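Local coordinates for putative Outer membrane protein (Helicobacter pylori, PDB 6GW5) that is the adhesin domain of the outer-membrane protein SabA and probably binds host glycans to attach the bacterium to its host, at residues A[17-22]-A[380-385]. Numbering follows the deposited sequence.
Sequences QYLNQV and KDIITL
Leu19 and Val22, one helical turn apart on helix 3-32, meet two consecutive isoleucines: Ile382, just before the short strand 383-384, and Ile383, its first residue. Everything that touches across this contact is aliphatic. Leu19 divides its two methyls between the isoleucines: its CD1 rests 3.9 Å from CD1 of Ile382, the two side chains meeting at a slant, while the Leu19 and Ile383 side chains run past each other in opposite directions, which puts Leu19 CD2 4.1 Å from Ile383 CB. Val22 instead meets Ile383 end to end. With CG1 of Ile383 swung anti to the backbone N (chi1 -173°), its terminal CD1 is carried out to the valine fork, 3.9 Å from Val22 CG1 and 4.0 Å from Val22 CG2.

Strand 383-384 pairs with strand 400-401 in a two-stranded antiparallel ribbon, with backbone hydrogen bonds between Ile382 and Asn402 and between Thr384 and Gln400. Leu19 also packs on Leu409 of helix 403-415, and Ile383 on Tyr359 of helix 348-370, so the same apolar patch joins three helices and the ribbon.

All four side chains are buried, and they pack the ribbon against helix 3-32, whose coiled-coil character is predicted, far from the centre of the chain, by van der Waals contact and exclusion of water; with Leu19 CA and Ile383 CA 7.9 Å apart at the closest backbone approach, side chains alone bridge the gap.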
loop_
_atom_site.group_PDB
_atom_site.type_symbol
_atom_site.label_atom_id
_atom_site.label_comp_id
_atom_site.label_asym_id
_atom_site.label_seq_id
_atom_site.Cartn_x
_atom_site.Cartn_y
_atom_site.Cartn_z
ATOM N N GLN A 17 -26.869 1.850 -24.102
ATOM C CA GLN A 17 -26.152 2.203 -22.916
ATOM C C GLN A 17 -27.073 2.098 -21.705
ATOM O O GLN A 17 -26.662 1.545 -20.709
ATOM C CB GLN A 17 -25.271 3.469 -23.054
ATOM C CG GLN A 17 -25.531 4.631 -22.096
ATOM C CD GLN A 17 -25.372 4.356 -20.594
ATOM O OE1 GLN A 17 -26.293 4.678 -19.866
ATOM N NE2 GLN A 17 -24.257 3.785 -20.131
ATOM N N TYR A 18 -28.317 2.551 -21.790
ATOM C CA TYR A 18 -29.215 2.435 -20.610
ATOM C C TYR A 18 -29.348 0.968 -20.179
ATOM O O TYR A 18 -29.447 0.662 -18.986
ATOM C CB TYR A 18 -30.614 3.010 -20.868
ATOM C CG TYR A 18 -30.753 4.526 -20.997
ATOM C CD1 TYR A 18 -30.065 5.412 -20.148
ATOM C CD2 TYR A 18 -31.661 5.076 -21.923
ATOM C CE1 TYR A 18 -30.226 6.788 -20.263
ATOM C CE2 TYR A 18 -31.852 6.441 -22.022
ATOM C CZ TYR A 18 -31.129 7.292 -21.201
ATOM O OH TYR A 18 -31.298 8.658 -21.332
ATOM N N LEU A 19 -29.398 0.078 -21.165
ATOM C CA LEU A 19 -29.578 -1.338 -20.897
ATOM C C LEU A 19 -28.339 -1.928 -20.253
ATOM O O LEU A 19 -28.432 -2.817 -19.439
ATOM C CB LEU A 19 -29.911 -2.088 -22.171
ATOM C CG LEU A 19 -31.212 -1.653 -22.849
ATOM C CD1 LEU A 19 -31.418 -2.407 -24.159
ATOM C CD2 LEU A 19 -32.444 -1.815 -21.966
ATOM N N ASN A 20 -27.171 -1.464 -20.621
ATOM C CA ASN A 20 -25.972 -1.983 -19.994
ATOM C C ASN A 20 -25.919 -1.543 -18.580
ATOM O O ASN A 20 -25.473 -2.281 -17.721
ATOM C CB ASN A 20 -24.731 -1.516 -20.727
ATOM C CG ASN A 20 -24.437 -2.361 -21.951
ATOM O OD1 ASN A 20 -24.860 -2.057 -23.019
ATOM N ND2 ASN A 20 -23.748 -3.446 -21.761
ATOM N N GLN A 21 -26.383 -0.310 -18.370
ATOM C CA GLN A 21 -26.405 0.347 -17.078
ATOM C C GLN A 21 -27.355 -0.424 -16.153
ATOM O O GLN A 21 -27.034 -0.730 -15.024
ATOM C CB GLN A 21 -26.859 1.819 -17.286
ATOM C CG GLN A 21 -26.686 2.743 -16.108
ATOM C CD GLN A 21 -25.248 3.216 -15.871
ATOM O OE1 GLN A 21 -24.359 3.121 -16.747
ATOM N NE2 GLN A 21 -25.019 3.757 -14.700
ATOM N N VAL A 22 -28.536 -0.738 -16.641
ATOM C CA VAL A 22 -29.448 -1.445 -15.812
ATOM C C VAL A 22 -28.866 -2.789 -15.393
ATOM O O VAL A 22 -28.944 -3.151 -14.216
ATOM C CB VAL A 22 -30.784 -1.617 -16.529
ATOM C CG1 VAL A 22 -31.655 -2.652 -15.804
ATOM C CG2 VAL A 22 -31.477 -0.262 -16.617
ATOM N N LYS A 380 -40.350 -2.500 -28.436
ATOM C CA LYS A 380 -41.473 -2.561 -27.556
ATOM C C LYS A 380 -41.195 -3.531 -26.399
ATOM O O LYS A 380 -40.877 -4.717 -26.615
ATOM C CB LYS A 380 -42.729 -2.992 -28.340
ATOM C CG LYS A 380 -43.987 -3.266 -27.517
ATOM C CD LYS A 380 -44.667 -1.985 -27.044
ATOM C CE LYS A 380 -46.010 -2.252 -26.332
ATOM N NZ LYS A 380 -47.256 -1.996 -27.131
ATOM N N ASP A 381 -41.325 -3.024 -25.173
ATOM C CA ASP A 381 -41.110 -3.830 -23.984
ATOM C C ASP A 381 -39.703 -4.499 -23.955
ATOM O O ASP A 381 -39.522 -5.581 -23.404
ATOM C CB ASP A 381 -42.218 -4.897 -23.867
ATOM C CG ASP A 381 -43.606 -4.308 -23.493
ATOM O OD1 ASP A 381 -43.723 -3.191 -22.944
ATOM O OD2 ASP A 381 -44.595 -4.993 -23.768
ATOM N N ILE A 382 -38.707 -3.861 -24.562
ATOM C CA ILE A 382 -37.347 -4.389 -24.502
ATOM C C ILE A 382 -36.867 -4.480 -23.042
ATOM O O ILE A 382 -36.079 -5.345 -22.681
ATOM C CB ILE A 382 -36.365 -3.524 -25.345
ATOM C CG1 ILE A 382 -34.994 -4.193 -25.454
ATOM C CG2 ILE A 382 -36.179 -2.107 -24.785
ATOM C CD1 ILE A 382 -34.208 -3.678 -26.644
ATOM N N ILE A 383 -37.351 -3.576 -22.209
ATOM C CA ILE A 383 -37.154 -3.666 -20.783
ATOM C C ILE A 383 -38.473 -3.542 -20.045
ATOM O O ILE A 383 -39.250 -2.652 -20.273
ATOM C CB ILE A 383 -36.124 -2.617 -20.291
ATOM C CG1 ILE A 383 -35.799 -2.828 -18.813
ATOM C CG2 ILE A 383 -36.644 -1.210 -20.494
ATOM C CD1 ILE A 383 -34.581 -2.054 -18.364
ATOM N N THR A 384 -38.613 -4.378 -19.043
ATOM C CA THR A 384 -39.845 -4.599 -18.343
ATOM C C THR A 384 -39.605 -4.917 -16.903
ATOM O O THR A 384 -38.496 -5.264 -16.533
ATOM C CB THR A 384 -40.457 -5.819 -19.047
ATOM O OG1 THR A 384 -41.567 -5.349 -19.790
ATOM C CG2 THR A 384 -40.820 -6.977 -18.110
ATOM N N LEU A 385 -40.626 -4.770 -16.073
ATOM C CA LEU A 385 -40.543 -5.139 -14.667
ATOM C C LEU A 385 -41.646 -6.135 -14.348
ATOM O O LEU A 385 -42.787 -5.750 -14.098
ATOM C CB LEU A 385 -40.618 -3.921 -13.720
ATOM C CG LEU A 385 -40.523 -4.296 -12.217
ATOM C CD1 LEU A 385 -39.166 -4.910 -11.891
ATOM C CD2 LEU A 385 -40.808 -3.121 -11.278
#